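Local coordinates for AT-rich DNA-binding protein (Thermus thermophilus, PDB 2DT5), which acts as the homodimeric redox-sensing repressor Rex, binding DNA and modulating transcription in response to the cellular NADH/NAD(+) balance, at the nicotinamide-adenine-dinucleotide site and the interface of chains A and B. Sequence-based numbering; all coordinates share one arbitrary frame. Chains: chain A/B, AT-rich DNA-binding protein.

Contact 1: the nicotinamide-adenine-dinucleotide site. Residues chain A 86-91, 112-114, 117, 130, 147-149, 152, 171, 173, 187-189; chain B 94-95, 98, 189. With NAD (nicotinamide-adenine-dinucleotide), chain C.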
# COMPACT_ATOMS: atom_id res chain seq x y z
N VAL A 86 4.47 -12.48 12.63
CA VAL A 86 5.29 -12.36 13.84
C VAL A 86 4.82 -11.11 14.59
O VAL A 86 5.07 -9.97 14.16
CB VAL A 86 6.79 -12.24 13.53
CG1 VAL A 86 7.56 -12.01 14.84
CG2 VAL A 86 7.30 -13.51 12.86
N GLY A 87 4.14 -11.34 15.71
CA GLY A 87 3.59 -10.24 16.50
C GLY A 87 2.09 -10.34 16.35
O GLY A 87 1.48 -9.65 15.52
N MET A 88 1.49 -11.22 17.15
CA MET A 88 0.06 -11.46 17.08
C MET A 88 -0.72 -10.54 17.99
O MET A 88 -1.56 -10.98 18.79
CB MET A 88 -0.23 -12.93 17.38
CG MET A 88 0.27 -13.89 16.28
SD MET A 88 -0.66 -13.66 14.72
CE MET A 88 -2.23 -14.23 15.28
N GLY A 89 -0.46 -9.24 17.86
CA GLY A 89 -1.18 -8.28 18.66
C GLY A 89 -2.48 -7.96 17.94
O GLY A 89 -3.09 -8.82 17.30
N ARG A 90 -2.92 -6.71 18.03
CA ARG A 90 -4.15 -6.30 17.40
C ARG A 90 -4.05 -6.35 15.86
O ARG A 90 -4.90 -6.95 15.20
CB ARG A 90 -4.53 -4.91 17.92
CG ARG A 90 -4.87 -4.95 19.44
CD ARG A 90 -4.94 -3.56 20.05
NE ARG A 90 -3.70 -2.83 19.82
CZ ARG A 90 -3.48 -1.57 20.19
NH1 ARG A 90 -4.42 -0.87 20.81
NH2 ARG A 90 -2.31 -0.99 19.94
N LEU A 91 -3.00 -5.77 15.29
CA LEU A 91 -2.86 -5.79 13.84
C LEU A 91 -2.58 -7.20 13.34
O LEU A 91 -3.16 -7.64 12.36
CB LEU A 91 -1.73 -4.85 13.37
CG LEU A 91 -1.39 -4.87 11.87
CD1 LEU A 91 -2.63 -4.51 11.07
CD2 LEU A 91 -0.24 -3.88 11.58
N ASP A 112 4.60 -15.10 18.70
CA ASP A 112 4.54 -13.98 19.60
C ASP A 112 5.46 -14.26 20.79
O ASP A 112 5.86 -15.40 21.01
CB ASP A 112 3.10 -13.77 20.06
CG ASP A 112 2.84 -12.35 20.55
OD1 ASP A 112 3.24 -12.03 21.69
OD2 ASP A 112 2.25 -11.57 19.78
N VAL A 113 5.80 -13.22 21.54
CA VAL A 113 6.70 -13.40 22.68
C VAL A 113 5.91 -13.44 24.01
O VAL A 113 6.44 -13.81 25.05
CB VAL A 113 7.71 -12.24 22.73
CG1 VAL A 113 6.99 -10.95 23.17
CG2 VAL A 113 8.87 -12.58 23.67
N ASP A 114 4.65 -13.07 23.94
CA ASP A 114 3.78 -13.01 25.10
C ASP A 114 3.20 -14.39 25.42
O ASP A 114 2.45 -14.94 24.61
CB ASP A 114 2.65 -12.02 24.80
CG ASP A 114 1.73 -11.80 25.96
OD1 ASP A 114 1.85 -12.50 26.99
OD2 ASP A 114 0.87 -10.91 25.83
N LYS A 117 -0.44 -15.13 25.00
CA LYS A 117 -0.95 -15.32 23.64
C LYS A 117 -0.53 -16.65 23.05
O LYS A 117 -1.27 -17.27 22.26
CB LYS A 117 -0.49 -14.17 22.73
CG LYS A 117 -0.90 -12.76 23.24
CD LYS A 117 -0.73 -11.72 22.14
CE LYS A 117 -1.07 -10.29 22.63
NZ LYS A 117 0.11 -9.63 23.31
N VAL A 130 7.77 -17.13 19.67
CA VAL A 130 8.72 -16.65 18.69
C VAL A 130 10.07 -17.36 18.80
O VAL A 130 10.84 -17.39 17.85
CB VAL A 130 8.89 -15.11 18.81
CG1 VAL A 130 9.61 -14.74 20.13
CG2 VAL A 130 9.66 -14.59 17.60
N THR A 147 4.60 -7.62 12.51
CA THR A 147 3.64 -6.73 13.16
C THR A 147 3.91 -6.58 14.67
O THR A 147 2.97 -6.57 15.46
CB THR A 147 2.23 -7.22 12.96
OG1 THR A 147 2.16 -8.63 13.16
CG2 THR A 147 1.76 -6.88 11.56
N VAL A 148 5.18 -6.44 15.04
CA VAL A 148 5.55 -6.23 16.43
C VAL A 148 5.81 -4.73 16.61
O VAL A 148 5.94 -4.01 15.63
CB VAL A 148 6.85 -6.98 16.81
CG1 VAL A 148 6.69 -8.46 16.55
CG2 VAL A 148 8.04 -6.41 16.01
N PRO A 149 5.84 -4.23 17.86
CA PRO A 149 6.10 -2.79 18.01
C PRO A 149 7.47 -2.45 17.45
O PRO A 149 8.37 -3.31 17.40
CB PRO A 149 6.03 -2.58 19.52
CG PRO A 149 5.07 -3.67 19.96
CD PRO A 149 5.54 -4.85 19.16
N ALA A 152 10.86 -3.42 19.00
CA ALA A 152 11.43 -4.77 18.83
C ALA A 152 11.55 -5.24 17.37
O ALA A 152 12.00 -6.36 17.11
CB ALA A 152 10.56 -5.77 19.61
N PHE A 171 5.41 -4.10 8.80
CA PHE A 171 4.38 -3.13 9.16
C PHE A 171 4.87 -2.11 10.20
O PHE A 171 4.29 -1.04 10.33
CB PHE A 171 3.13 -3.82 9.70
CG PHE A 171 2.37 -4.61 8.66
CD1 PHE A 171 2.85 -5.84 8.21
CD2 PHE A 171 1.19 -4.10 8.11
CE1 PHE A 171 2.15 -6.58 7.22
CE2 PHE A 171 0.48 -4.82 7.12
CZ PHE A 171 0.97 -6.06 6.68
N PRO A 173 6.84 0.86 11.92
CA PRO A 173 7.35 2.11 11.33
C PRO A 173 8.83 2.39 11.57
O PRO A 173 9.20 3.33 12.27
CB PRO A 173 6.43 3.18 11.94
CG PRO A 173 6.15 2.62 13.34
CD PRO A 173 6.01 1.10 13.12
N VAL A 187 5.02 -1.41 4.59
CA VAL A 187 3.66 -1.07 4.24
C VAL A 187 3.14 0.06 5.10
O VAL A 187 3.47 0.16 6.28
CB VAL A 187 2.73 -2.33 4.32
CG1 VAL A 187 3.32 -3.36 5.25
CG2 VAL A 187 1.33 -1.94 4.79
N ASP A 188 2.34 0.93 4.49
CA ASP A 188 1.72 2.03 5.22
C ASP A 188 0.51 2.52 4.41
O ASP A 188 0.41 2.25 3.22
CB ASP A 188 2.69 3.20 5.41
CG ASP A 188 3.03 3.88 4.11
OD1 ASP A 188 3.83 3.31 3.34
OD2 ASP A 188 2.47 4.96 3.82
N PHE A 189 -0.40 3.23 5.07
CA PHE A 189 -1.57 3.77 4.41
C PHE A 189 -1.43 5.29 4.22
O PHE A 189 -2.36 5.94 3.79
CB PHE A 189 -2.82 3.48 5.26
CG PHE A 189 -2.71 3.96 6.67
CD1 PHE A 189 -2.97 5.29 6.98
CD2 PHE A 189 -2.25 3.11 7.67
CE1 PHE A 189 -2.78 5.78 8.28
CE2 PHE A 189 -2.04 3.58 8.96
CZ PHE A 189 -2.31 4.92 9.27
N ALA B 94 -5.51 -0.63 16.73
CA ALA B 94 -4.10 -0.59 16.36
C ALA B 94 -3.84 0.78 15.69
O ALA B 94 -2.86 1.45 15.98
CB ALA B 94 -3.77 -1.74 15.38
N LEU B 95 -4.75 1.18 14.80
CA LEU B 95 -4.65 2.45 14.10
C LEU B 95 -4.69 3.66 15.03
O LEU B 95 -3.99 4.63 14.79
CB LEU B 95 -5.76 2.58 13.06
CG LEU B 95 -5.64 1.62 11.86
CD1 LEU B 95 -6.82 1.80 10.92
CD2 LEU B 95 -4.34 1.90 11.12
N TYR B 98 -1.27 4.03 16.14
CA TYR B 98 -0.18 4.14 15.14
C TYR B 98 0.53 5.47 15.35
O TYR B 98 -0.10 6.52 15.36
CB TYR B 98 -0.75 4.07 13.72
CG TYR B 98 0.31 4.12 12.63
CD1 TYR B 98 1.26 3.11 12.53
CD2 TYR B 98 0.33 5.14 11.69
CE1 TYR B 98 2.21 3.11 11.49
CE2 TYR B 98 1.26 5.16 10.64
CZ TYR B 98 2.20 4.13 10.55
OH TYR B 98 3.11 4.09 9.52
N PHE B 189 -3.34 -3.94 2.63
CA PHE B 189 -2.09 -4.19 3.35
C PHE B 189 -1.33 -5.37 2.82
O PHE B 189 -0.18 -5.58 3.18
CB PHE B 189 -2.39 -4.40 4.84
CG PHE B 189 -2.49 -3.13 5.64
CD1 PHE B 189 -3.18 -3.10 6.83
CD2 PHE B 189 -1.87 -1.97 5.19
CE1 PHE B 189 -3.25 -1.93 7.59
CE2 PHE B 189 -1.93 -0.80 5.93
CZ PHE B 189 -2.63 -0.78 7.13
PA NAD C . 0.17 -4.50 19.71
O1A NAD C . -1.31 -4.65 19.79
O2A NAD C . 0.92 -3.93 20.85
O5B NAD C . 0.73 -5.92 19.32
C5B NAD C . 2.14 -6.22 19.13
C4B NAD C . 2.31 -7.71 19.39
O4B NAD C . 3.76 -7.97 19.19
C3B NAD C . 2.04 -8.14 20.87
O3B NAD C . 1.08 -9.22 20.86
C2B NAD C . 3.37 -8.57 21.45
O2B NAD C . 3.34 -9.54 22.45
C1B NAD C . 4.12 -8.95 20.14
N9A NAD C . 5.56 -8.83 20.26
C8A NAD C . 6.39 -7.88 20.84
N7A NAD C . 7.68 -8.15 20.70
C5A NAD C . 7.77 -9.30 20.02
C6A NAD C . 8.91 -10.10 19.56
N6A NAD C . 10.15 -9.75 19.79
N1A NAD C . 8.56 -11.24 18.87
C2A NAD C . 7.32 -11.66 18.60
N3A NAD C . 6.20 -10.94 19.02
C4A NAD C . 6.47 -9.76 19.72
O3 NAD C . 0.49 -3.60 18.45
PN NAD C . -0.40 -3.31 17.13
O1N NAD C . -1.34 -2.18 17.44
O2N NAD C . -0.96 -4.66 16.74
O5D NAD C . 0.72 -2.79 16.11
C5D NAD C . 1.74 -3.72 15.61
C4D NAD C . 2.68 -2.98 14.74
O4D NAD C . 1.90 -2.39 13.61
C3D NAD C . 3.39 -1.74 15.44
O3D NAD C . 4.76 -1.59 14.98
C2D NAD C . 2.53 -0.59 14.96
O2D NAD C . 3.08 0.68 15.13
C1D NAD C . 2.28 -1.03 13.47
N1N NAD C . 1.24 -0.20 12.82
C2N NAD C . 1.39 -0.09 11.42
C3N NAD C . 0.42 0.22 10.59
C7N NAD C . 0.71 0.36 9.12
O7N NAD C . -0.16 0.89 8.41
N7N NAD C . 1.92 -0.04 8.64
C4N NAD C . -1.00 0.46 11.08
C5N NAD C . -1.23 -0.29 12.37
C6N NAD C . -0.14 -0.33 13.29
O HOH W 1 -0.57 0.36 16.88
O HOH W 2 0.25 -6.93 16.03
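The GxGxxG loop of a Rossmann fold, residues 87-92, carries the dinucleotide here, and chain B completes the nicotinamide end. Selectivity for the adenosine ribose rests on A:Asp112. Its CG lies anti to the backbone N (chi1 -158°), so the carboxylate faces the diol: A:Asp112 OD1 accepts from the 2'-hydroxyl NAD O2B at 2.6 Å and A:Asp112 OD2 from the 3'-hydroxyl NAD O3B at 2.8 Å, both through syn lone pairs. The anti lone pairs take the backbone N-H groups of A:Asp114 and A:Met88, fixing the carboxylate's rotation. An alanine here removes both acceptors of the diol and would probably weaken the hold on the ribose and the discrimination against a 2'-phosphate. A:Lys117 NZ adds a bond to NAD O3B at 2.7 Å. Adenine lies between A:Val113 CG1 on one face and A:Val148 CG1 on the other, the latter 3.5 Å from the six-membered ring centroid.

At the pyrophosphate, A:Leu91 N donates nearly straight (173° at H) to NAD O2N. The guanidinium of A:Arg90 grips side-on, NE to NAD O1A and NH2 to NAD O1N at 2.9 Å.

The carboxamide NAD N7N reads two carbonyls: A:Phe171 O on a lone pair at 3.1 Å, and A:Val187 O at 2.8 Å from above its plane. B:Tyr98 turns its CD1-CE1 side over one face of the nicotinamide, steeply inclined to it, CE1 3.3 Å from NAD C2N, while A:Phe189 presents its ring edge to NAD C4N.

Contact 2: the interface of chains A and B. Residues chain A 10, 13, 16-17, 37-40; chain B 1-3.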
# COMPACT_ATOMS: atom_id res chain seq x y z
N ARG A 10 1.19 -2.25 -12.00
CA ARG A 10 0.66 -2.19 -13.35
C ARG A 10 0.58 -3.60 -13.94
O ARG A 10 -0.41 -3.94 -14.61
CB ARG A 10 1.57 -1.31 -14.20
CG ARG A 10 0.88 -0.40 -15.18
CD ARG A 10 1.90 0.55 -15.82
NE ARG A 10 2.32 1.53 -14.85
CZ ARG A 10 3.57 1.92 -14.61
NH1 ARG A 10 4.61 1.43 -15.28
NH2 ARG A 10 3.76 2.81 -13.65
N THR A 13 -2.30 -5.42 -12.70
CA THR A 13 -3.50 -4.94 -13.37
C THR A 13 -3.63 -5.67 -14.71
O THR A 13 -4.71 -6.18 -15.04
CB THR A 13 -3.45 -3.40 -13.64
OG1 THR A 13 -3.37 -2.70 -12.40
CG2 THR A 13 -4.70 -2.94 -14.37
N ARG A 16 -4.81 -9.28 -14.23
CA ARG A 16 -6.23 -9.32 -13.92
C ARG A 16 -7.04 -9.10 -15.19
O ARG A 16 -8.07 -9.74 -15.40
CB ARG A 16 -6.58 -8.25 -12.88
CG ARG A 16 -6.52 -8.69 -11.41
CD ARG A 16 -5.19 -9.32 -10.96
NE ARG A 16 -5.22 -10.79 -10.95
CZ ARG A 16 -4.47 -11.57 -10.16
NH1 ARG A 16 -3.62 -11.02 -9.30
NH2 ARG A 16 -4.57 -12.89 -10.24
N ILE A 17 -6.58 -8.20 -16.05
CA ILE A 17 -7.28 -7.95 -17.32
C ILE A 17 -7.14 -9.19 -18.22
O ILE A 17 -8.10 -9.60 -18.88
CB ILE A 17 -6.68 -6.70 -18.05
CG1 ILE A 17 -7.07 -5.44 -17.27
CG2 ILE A 17 -7.17 -6.62 -19.49
CD1 ILE A 17 -6.38 -4.17 -17.76
N LEU A 37 -8.42 -1.27 -21.64
CA LEU A 37 -8.98 -1.87 -20.43
C LEU A 37 -8.29 -1.37 -19.15
O LEU A 37 -8.92 -1.22 -18.09
CB LEU A 37 -8.87 -3.40 -20.48
CG LEU A 37 -9.90 -4.30 -21.16
CD1 LEU A 37 -11.24 -3.60 -21.25
CD2 LEU A 37 -9.42 -4.71 -22.53
N ALA A 38 -6.99 -1.14 -19.23
CA ALA A 38 -6.21 -0.68 -18.08
C ALA A 38 -6.24 0.84 -17.98
O ALA A 38 -5.87 1.41 -16.95
CB ALA A 38 -4.76 -1.15 -18.24
N GLN A 39 -6.70 1.49 -19.05
CA GLN A 39 -6.74 2.94 -19.12
C GLN A 39 -5.33 3.49 -18.95
O GLN A 39 -5.03 4.26 -18.04
CB GLN A 39 -7.68 3.51 -18.06
CG GLN A 39 -9.13 3.19 -18.37
CD GLN A 39 -10.12 3.95 -17.51
OE1 GLN A 39 -11.33 3.81 -17.67
NE2 GLN A 39 -9.82 4.80 -16.55
N VAL A 40 -4.48 3.05 -19.86
CA VAL A 40 -3.10 3.44 -19.95
C VAL A 40 -2.79 3.41 -21.42
O VAL A 40 -3.44 2.68 -22.18
CB VAL A 40 -2.19 2.48 -19.13
CG1 VAL A 40 -0.76 2.53 -19.66
CG2 VAL A 40 -2.22 2.83 -17.66
N MET B 1 -10.93 -2.36 -12.64
CA MET B 1 -10.02 -3.12 -13.56
C MET B 1 -8.91 -2.22 -14.10
O MET B 1 -7.84 -2.70 -14.45
CB MET B 1 -10.83 -3.70 -14.72
CG MET B 1 -10.22 -4.95 -15.34
SD MET B 1 -10.04 -6.30 -14.12
CE MET B 1 -11.76 -6.85 -13.97
N LYS B 2 -9.19 -0.91 -14.17
CA LYS B 2 -8.22 0.07 -14.68
C LYS B 2 -7.08 0.32 -13.69
O LYS B 2 -7.22 0.07 -12.50
CB LYS B 2 -8.94 1.39 -14.99
N VAL B 3 -5.95 0.81 -14.19
CA VAL B 3 -4.82 1.13 -13.31
C VAL B 3 -5.31 2.35 -12.51
O VAL B 3 -5.86 3.28 -13.10
CB VAL B 3 -3.56 1.55 -14.11
CG1 VAL B 3 -2.46 2.00 -13.14
CG2 VAL B 3 -3.07 0.39 -14.98
O HOH W 3 -5.71 -2.32 -10.90
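The carboxamide of A:Gln39 is the flat side-chain group that chain B touches: B:Lys2 CB sits over one of its faces, 3.8 Å from the amide carbon CD and about equally far from CG and NE2. An extended chain beyond CG (chi2 -169°) lays this amide alongside the B:Lys2 backbone. The B:Lys2 side chain is modelled no further than CB, so the structure alone does not show where its amine goes. The second flat group is the peptide carbonyl of A:Ala38. B:Val3 N donates to A:Ala38 O in the carbonyl plane, on a lone pair, at 2.8 Å and nearly straight (172° at H). This oxygen belongs to the last turn of helix 31-38, where the helix dipole would probably strengthen it as an acceptor.

The same bond holds B:Val3 in place for apolar packing. Its CG2, anti to the carbonyl carbon, points among A:Val40, A:Thr13, A:Ala38 and the CG methylene of A:Arg10; A:Val40 CG2 is 3.7 Å from B:Val3 CG2, and the two side chains cross obliquely. A:Thr13 crosses B:Val3 at about a right angle. Its methyl CG2 is anti to the backbone N (OG1 chi1 -62°), which leaves the hydroxyl OG1 to bind water 3 at 2.8 Å; that water also contacts B:Lys2 O, at the longer distance of 3.3 Å. B:Met1, poorly ordered, bends across A:Ile17, with CG 3.7 Å from A:Ile17 CG1.

The N-terminal segment of chain B, residues 1-3, thus lies against the winged-helix DNA-binding domain of chain A, between its helix 5-23 and the C-terminal end of its helix 31-38, beside the turn that leads into helix 42-51 of the predicted helix-turn-helix.

The C-alpha centres of contact 1 and contact 2 lie about 32 Å apart, and the two have no residue in common. Both are nevertheless built from the two chains of the homodimer: in contact 1 chain B supplies B:Ala94 and B:Leu95 of helix 90-96, B:Tyr98 just after it, and B:Phe189, and in contact 2 its first three residues. A:Phe189 and B:Phe189 of contact 1 immediately precede helix 190-201 of each subunit, so movement at the nicotinamide could plausibly be passed to the DNA-binding domains that contact 2 ties together. Two-fold symmetry repeats both contacts with the chains exchanged.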